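Local coordinates for protein methylenetetrahydrofolate--tRNA-(uracil-5-)-methyltransferase TrmFO (Thermus thermophilus, PDB 3G5S) that catalyses the folate- and FAD-dependent methylation of uridine 54 in tRNA to 5-methyluridine, using methylenetetrahydrofolate as carbon donor, at residues Phe30-Arg33 with Met37-Ala40; Ala12-Ala17 with Asp44-Ile49. One frame throughout, in Å; residues are numbered along the deposited sequence.

Contact 1 of 2, residues Phe30-Arg33 with Met37-Ala40; sequences FEMR and MTPA. With FAD (flavin-adenine dinucleotide), chain B.
Met32 and Thr38 meet methyl to methyl, with CE of the selenomethionine 3.7 Å from Thr38 CG2 and the two side chains crossing at about a right angle. One step along, Met37 SE packs behind the arginine, 3.8 Å from Arg33 CG. Met32, Arg33 and Thr38 reach FAD, with Thr38 CG2 3.7 Å from FAD O2B. Met32 starts with CG between the backbone N and the carbonyl carbon (chi1 68°) and then runs extended, carrying SE over one face of the adenine, 3.7 Å from FAD C5A. A long, polarisable, unbranched side chain suits this flat surface.

The adenosine ribose is held by Glu31 and Arg33, neighbouring charges with no guanidinium N-H aimed at Glu31 OE1. Glu31 takes one hydroxyl on each oxygen: FAD O2B donates to OE1 at 2.7 Å, and FAD O3B donates to OE2. Arg33 then brings its guanidinium edge, NE and NH2 both donating to FAD O3B, NE at 2.9 Å. The hydroxyl thus gives one hydrogen bond and receives two.

Further out, Arg33 N donates almost straight (168°) to the anti lone pair of Glu31 OE1, while OE2 also accepts from Ala9 N in the glycine-rich turn. Arg33 NH1 reaches Thr43 O. Thr38 OG1 pairs with His41 ND1 and accepts from Ala40 N, forming an ST turn. An acidic residue just after the second strand, gripping the ribose diol, is a hallmark of Rossmann-type FAD binding. Here an accepting carboxylate sits with a donating guanidinium, so the hydroxyl protons are directed and the negative charge is probably stabilised.

Contact 2 of 2, residues Ala12-Ala17 with Asp44-Ile49; sequences AGSEAA and DRFAEI. With FAD (flavin-adenine dinucleotide), chain B.
The phenyl ring of Phe46 turns away from helix 11-22, and its ring approaches Ser14 OG only obliquely; the close touch is made by Phe46 CB, 3.4 Å from Ser14 OG. With CG anti to the carbonyl carbon (chi1 -55°), the ring goes instead toward Leu29 of strand 27-30, Ala9, Arg118 and Thr109 of helix 97-109, apolar or partly apolar company that suits a large aromatic.

Ser14 is small enough to let the loop close on the helix. Its OG also lies 3.8 Å from Ala47 CB, but its hydrogen bond goes to Gly10 O, so the buried hydroxyl is satisfied by the glycine-rich turn that leads into the helix. Ala47, third residue of the type II turn from Arg45 to Glu48, has the left-handed backbone angles of that position (phi 59°), and its small methyl is what packs against Ser14. Its backbone is hydrogen-bonded to that of Ala9.

At the start of the helix, Ala12 N donates nearly straight to FAD O2P at 2.8 Å. Gly13 is the last glycine of the Rossmann-type GxGxxG pattern. The chemistry is therefore divided: van der Waals packing joins loop to helix, while a backbone N-H, probably helped by the helix dipole, meets the diphosphate.

How the contacts relate
From the N terminus, strand 4-7 leads through the glycine-rich turn into helix 11-22, which supplies the first half of contact 2; strand 27-30 follows, completing a beta-alpha-beta unit of the parallel sheet. The loop after it folds back at once in contact 1, closing a short loop with three residues between its segments, and then returns to the helix at 44-49. Contact 1 is thus nested inside the larger loop closed by contact 2. Their centres lie 11 Å apart, and Arg33 NH1, 2.8 Å from Arg45 O in a probable hydrogen bond, joins them directly. FAD spans both, its adenosine end at contact 1 and its diphosphate at contact 2.

Contact 1 of 2, residues Phe30-Arg33 with Met37-Ala40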
# COMPACT_ATOMS: atom_id res chain seq x y z
N PHE A 30 -0.10 -19.94 11.54
CA PHE A 30 -1.53 -20.08 11.81
C PHE A 30 -2.33 -19.67 10.59
O PHE A 30 -2.08 -18.62 9.99
CB PHE A 30 -1.96 -19.18 12.97
CG PHE A 30 -1.37 -19.54 14.31
CD1 PHE A 30 -0.15 -19.04 14.71
CD2 PHE A 30 -2.08 -20.35 15.19
CE1 PHE A 30 0.37 -19.35 15.95
CE2 PHE A 30 -1.56 -20.67 16.42
CZ PHE A 30 -0.34 -20.17 16.81
N GLU A 31 -3.31 -20.49 10.23
CA GLU A 31 -4.22 -20.17 9.15
C GLU A 31 -5.59 -20.72 9.48
O GLU A 31 -5.74 -21.92 9.74
CB GLU A 31 -3.72 -20.73 7.82
CG GLU A 31 -4.68 -20.51 6.66
CD GLU A 31 -5.11 -19.06 6.53
OE1 GLU A 31 -6.33 -18.81 6.62
OE2 GLU A 31 -4.23 -18.19 6.35
N MSE A 32 -6.60 -19.86 9.48
CA MSE A 32 -7.94 -20.31 9.84
C MSE A 32 -8.67 -21.03 8.70
O MSE A 32 -9.59 -21.80 8.94
CB MSE A 32 -8.77 -19.13 10.35
CG MSE A 32 -9.10 -18.10 9.31
SE MSE A 32 -10.01 -16.60 10.12
CE MSE A 32 -10.46 -15.64 8.48
N ARG A 33 -8.27 -20.76 7.46
CA ARG A 33 -8.85 -21.47 6.33
C ARG A 33 -8.39 -22.92 6.35
O ARG A 33 -7.27 -23.21 6.79
CB ARG A 33 -8.44 -20.81 5.02
CG ARG A 33 -8.98 -19.41 4.85
CD ARG A 33 -8.56 -18.81 3.51
NE ARG A 33 -7.15 -18.45 3.43
CZ ARG A 33 -6.24 -19.09 2.70
NH1 ARG A 33 -6.58 -20.16 1.99
NH2 ARG A 33 -4.98 -18.66 2.68
N MSE A 37 -13.51 -19.34 6.49
CA MSE A 37 -13.12 -18.60 5.30
C MSE A 37 -13.38 -17.11 5.50
O MSE A 37 -14.25 -16.71 6.27
CB MSE A 37 -13.92 -19.08 4.08
CG MSE A 37 -13.59 -20.48 3.61
SE MSE A 37 -11.87 -20.66 2.70
CE MSE A 37 -12.10 -22.50 2.10
N THR A 38 -12.60 -16.29 4.80
CA THR A 38 -12.92 -14.89 4.66
C THR A 38 -13.97 -14.80 3.55
O THR A 38 -14.18 -15.76 2.82
CB THR A 38 -11.70 -14.09 4.20
OG1 THR A 38 -11.49 -14.32 2.80
CG2 THR A 38 -10.45 -14.49 4.97
N PRO A 39 -14.61 -13.64 3.41
CA PRO A 39 -15.57 -13.48 2.31
C PRO A 39 -14.96 -13.58 0.90
O PRO A 39 -15.71 -13.73 -0.06
CB PRO A 39 -16.14 -12.08 2.55
CG PRO A 39 -15.99 -11.86 4.02
CD PRO A 39 -14.70 -12.54 4.40
N ALA A 40 -13.63 -13.50 0.78
CA ALA A 40 -12.99 -13.48 -0.54
C ALA A 40 -12.28 -14.78 -0.93
O ALA A 40 -12.00 -15.01 -2.11
CB ALA A 40 -12.03 -12.29 -0.65
PA FAD B . -4.22 -12.25 2.67
O1A FAD B . -5.70 -12.01 2.66
O2A FAD B . -3.57 -12.75 1.42
O5B FAD B . -3.82 -13.25 3.85
C5B FAD B . -4.34 -13.11 5.15
C4B FAD B . -4.54 -14.51 5.71
O4B FAD B . -4.86 -14.42 7.09
C3B FAD B . -5.70 -15.24 5.04
O3B FAD B . -5.30 -16.51 4.58
C2B FAD B . -6.76 -15.34 6.14
O2B FAD B . -7.57 -16.50 6.08
C1B FAD B . -5.90 -15.35 7.40
N9A FAD B . -6.50 -14.86 8.65
C8A FAD B . -7.22 -13.71 8.84
N7A FAD B . -7.49 -13.60 10.16
C5A FAD B . -6.95 -14.67 10.80
C6A FAD B . -6.91 -15.07 12.13
N6A FAD B . -7.33 -14.28 13.13
N1A FAD B . -6.25 -16.22 12.44
C2A FAD B . -5.65 -17.00 11.48
N3A FAD B . -5.68 -16.61 10.16
C4A FAD B . -6.32 -15.47 9.85
N1 FAD B . -4.34 -7.12 -4.65
C2 FAD B . -3.76 -7.00 -5.89
O2 FAD B . -2.56 -6.74 -5.99
N3 FAD B . -4.53 -7.17 -7.02
C4 FAD B . -5.88 -7.47 -6.95
O4 FAD B . -6.55 -7.63 -7.98
C4X FAD B . -6.46 -7.60 -5.69
N5 FAD B . -7.79 -7.90 -5.55
C5X FAD B . -8.34 -8.03 -4.29
C6 FAD B . -9.69 -8.34 -4.17
C7 FAD B . -10.28 -8.46 -2.91
C7M FAD B . -11.74 -8.80 -2.79
C8 FAD B . -9.49 -8.29 -1.78
C8M FAD B . -10.11 -8.43 -0.41
C9 FAD B . -8.14 -7.99 -1.90
C9A FAD B . -7.55 -7.85 -3.15
N10 FAD B . -6.21 -7.53 -3.27
C10 FAD B . -5.67 -7.42 -4.54
C1' FAD B . -5.54 -6.72 -2.18
C2' FAD B . -4.34 -7.42 -1.53
O2' FAD B . -3.14 -7.23 -2.27
C3' FAD B . -4.59 -8.91 -1.28
O3' FAD B . -5.65 -8.98 -0.34
C4' FAD B . -3.37 -9.65 -0.73
O4' FAD B . -3.67 -11.03 -0.75
C5' FAD B . -3.00 -9.18 0.67
O5' FAD B . -2.05 -10.07 1.23
P FAD B . -2.06 -10.33 2.81
O1P FAD B . -1.94 -9.04 3.56
O2P FAD B . -1.04 -11.39 3.07
O3P FAD B . -3.55 -10.86 3.11

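Contact 2 of 2, residues Ala12-Ala17 with Asp44-Ile49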
# COMPACT_ATOMS: atom_id res chain seq x y z
N ALA A 12 1.61 -12.18 2.49
CA ALA A 12 2.60 -11.69 3.44
C ALA A 12 3.09 -12.77 4.39
O ALA A 12 4.29 -12.90 4.62
CB ALA A 12 2.06 -10.50 4.23
N GLY A 13 2.17 -13.54 4.96
CA GLY A 13 2.54 -14.52 5.95
C GLY A 13 3.35 -15.65 5.34
O GLY A 13 4.28 -16.18 5.97
N SER A 14 3.01 -16.03 4.11
CA SER A 14 3.77 -17.08 3.45
C SER A 14 5.22 -16.64 3.24
O SER A 14 6.15 -17.41 3.49
CB SER A 14 3.13 -17.46 2.12
OG SER A 14 1.87 -18.10 2.30
N GLU A 15 5.41 -15.40 2.79
CA GLU A 15 6.76 -14.91 2.59
C GLU A 15 7.50 -14.71 3.92
O GLU A 15 8.69 -15.01 4.01
CB GLU A 15 6.78 -13.62 1.78
CG GLU A 15 8.16 -13.32 1.23
CD GLU A 15 8.56 -14.27 0.12
OE1 GLU A 15 7.93 -14.20 -0.96
OE2 GLU A 15 9.50 -15.09 0.32
N ALA A 16 6.81 -14.21 4.93
CA ALA A 16 7.43 -14.06 6.24
C ALA A 16 7.92 -15.41 6.76
O ALA A 16 9.06 -15.54 7.22
CB ALA A 16 6.47 -13.42 7.23
N ALA A 17 7.06 -16.42 6.68
CA ALA A 17 7.41 -17.76 7.12
C ALA A 17 8.62 -18.28 6.36
O ALA A 17 9.55 -18.82 6.95
CB ALA A 17 6.23 -18.71 6.97
N ASP A 44 -7.93 -23.86 0.73
CA ASP A 44 -7.11 -24.10 1.91
C ASP A 44 -5.64 -23.74 1.68
O ASP A 44 -4.80 -23.98 2.54
CB ASP A 44 -7.23 -25.56 2.36
CG ASP A 44 -6.70 -26.54 1.33
OD1 ASP A 44 -6.17 -26.10 0.29
OD2 ASP A 44 -6.82 -27.76 1.56
N ARG A 45 -5.35 -23.16 0.51
CA ARG A 45 -3.98 -22.95 0.08
C ARG A 45 -3.34 -21.71 0.70
O ARG A 45 -4.00 -20.70 0.91
CB ARG A 45 -3.92 -22.79 -1.44
CG ARG A 45 -4.34 -24.03 -2.21
CD ARG A 45 -3.18 -24.99 -2.36
NE ARG A 45 -3.50 -26.09 -3.26
CZ ARG A 45 -3.43 -26.03 -4.59
NH1 ARG A 45 -3.75 -27.08 -5.32
NH2 ARG A 45 -3.05 -24.90 -5.18
N PHE A 46 -2.05 -21.80 0.97
CA PHE A 46 -1.29 -20.62 1.37
C PHE A 46 -1.12 -19.70 0.17
O PHE A 46 -0.92 -20.16 -0.95
CB PHE A 46 0.08 -21.00 1.93
CG PHE A 46 0.03 -21.99 3.06
CD1 PHE A 46 -1.10 -22.14 3.86
CD2 PHE A 46 1.14 -22.77 3.35
CE1 PHE A 46 -1.13 -23.05 4.90
CE2 PHE A 46 1.12 -23.68 4.40
CZ PHE A 46 -0.02 -23.82 5.17
N ALA A 47 -1.20 -18.40 0.42
CA ALA A 47 -0.99 -17.39 -0.60
C ALA A 47 -1.99 -17.52 -1.76
O ALA A 47 -1.67 -17.26 -2.91
CB ALA A 47 0.45 -17.40 -1.11
N GLU A 48 -3.21 -17.91 -1.43
CA GLU A 48 -4.29 -17.87 -2.39
C GLU A 48 -4.45 -16.47 -2.96
O GLU A 48 -4.47 -15.49 -2.21
CB GLU A 48 -5.61 -18.32 -1.74
CG GLU A 48 -6.82 -18.16 -2.65
CD GLU A 48 -8.13 -18.65 -2.03
OE1 GLU A 48 -8.10 -19.38 -1.01
OE2 GLU A 48 -9.20 -18.30 -2.57
N ILE A 49 -4.56 -16.39 -4.28
CA ILE A 49 -4.80 -15.14 -4.99
C ILE A 49 -6.30 -14.98 -5.15
O ILE A 49 -6.94 -15.76 -5.85
CB ILE A 49 -4.13 -15.18 -6.37
CG1 ILE A 49 -2.60 -15.30 -6.24
CG2 ILE A 49 -4.52 -13.97 -7.21
CD1 ILE A 49 -1.92 -14.00 -5.85
PA FAD B . -4.22 -12.25 2.67
O1A FAD B . -5.70 -12.01 2.66
O2A FAD B . -3.57 -12.75 1.42
O5B FAD B . -3.82 -13.25 3.85
C5B FAD B . -4.34 -13.11 5.15
C4B FAD B . -4.54 -14.51 5.71
O4B FAD B . -4.86 -14.42 7.09
C3B FAD B . -5.70 -15.24 5.04
O3B FAD B . -5.30 -16.51 4.58
C2B FAD B . -6.76 -15.34 6.14
O2B FAD B . -7.57 -16.50 6.08
C1B FAD B . -5.90 -15.35 7.40
N9A FAD B . -6.50 -14.86 8.65
C8A FAD B . -7.22 -13.71 8.84
N7A FAD B . -7.49 -13.60 10.16
C5A FAD B . -6.95 -14.67 10.80
C6A FAD B . -6.91 -15.07 12.13
N6A FAD B . -7.33 -14.28 13.13
N1A FAD B . -6.25 -16.22 12.44
C2A FAD B . -5.65 -17.00 11.48
N3A FAD B . -5.68 -16.61 10.16
C4A FAD B . -6.32 -15.47 9.85
N1 FAD B . -4.34 -7.12 -4.65
C2 FAD B . -3.76 -7.00 -5.89
O2 FAD B . -2.56 -6.74 -5.99
N3 FAD B . -4.53 -7.17 -7.02
C4 FAD B . -5.88 -7.47 -6.95
O4 FAD B . -6.55 -7.63 -7.98
C4X FAD B . -6.46 -7.60 -5.69
N5 FAD B . -7.79 -7.90 -5.55
C5X FAD B . -8.34 -8.03 -4.29
C6 FAD B . -9.69 -8.34 -4.17
C7 FAD B . -10.28 -8.46 -2.91
C7M FAD B . -11.74 -8.80 -2.79
C8 FAD B . -9.49 -8.29 -1.78
C8M FAD B . -10.11 -8.43 -0.41
C9 FAD B . -8.14 -7.99 -1.90
C9A FAD B . -7.55 -7.85 -3.15
N10 FAD B . -6.21 -7.53 -3.27
C10 FAD B . -5.67 -7.42 -4.54
C1' FAD B . -5.54 -6.72 -2.18
C2' FAD B . -4.34 -7.42 -1.53
O2' FAD B . -3.14 -7.23 -2.27
C3' FAD B . -4.59 -8.91 -1.28
O3' FAD B . -5.65 -8.98 -0.34
C4' FAD B . -3.37 -9.65 -0.73
O4' FAD B . -3.67 -11.03 -0.75
C5' FAD B . -3.00 -9.18 0.67
O5' FAD B . -2.05 -10.07 1.23
P FAD B . -2.06 -10.33 2.81
O1P FAD B . -1.94 -9.04 3.56
O2P FAD B . -1.04 -11.39 3.07
O3P FAD B . -3.55 -10.86 3.11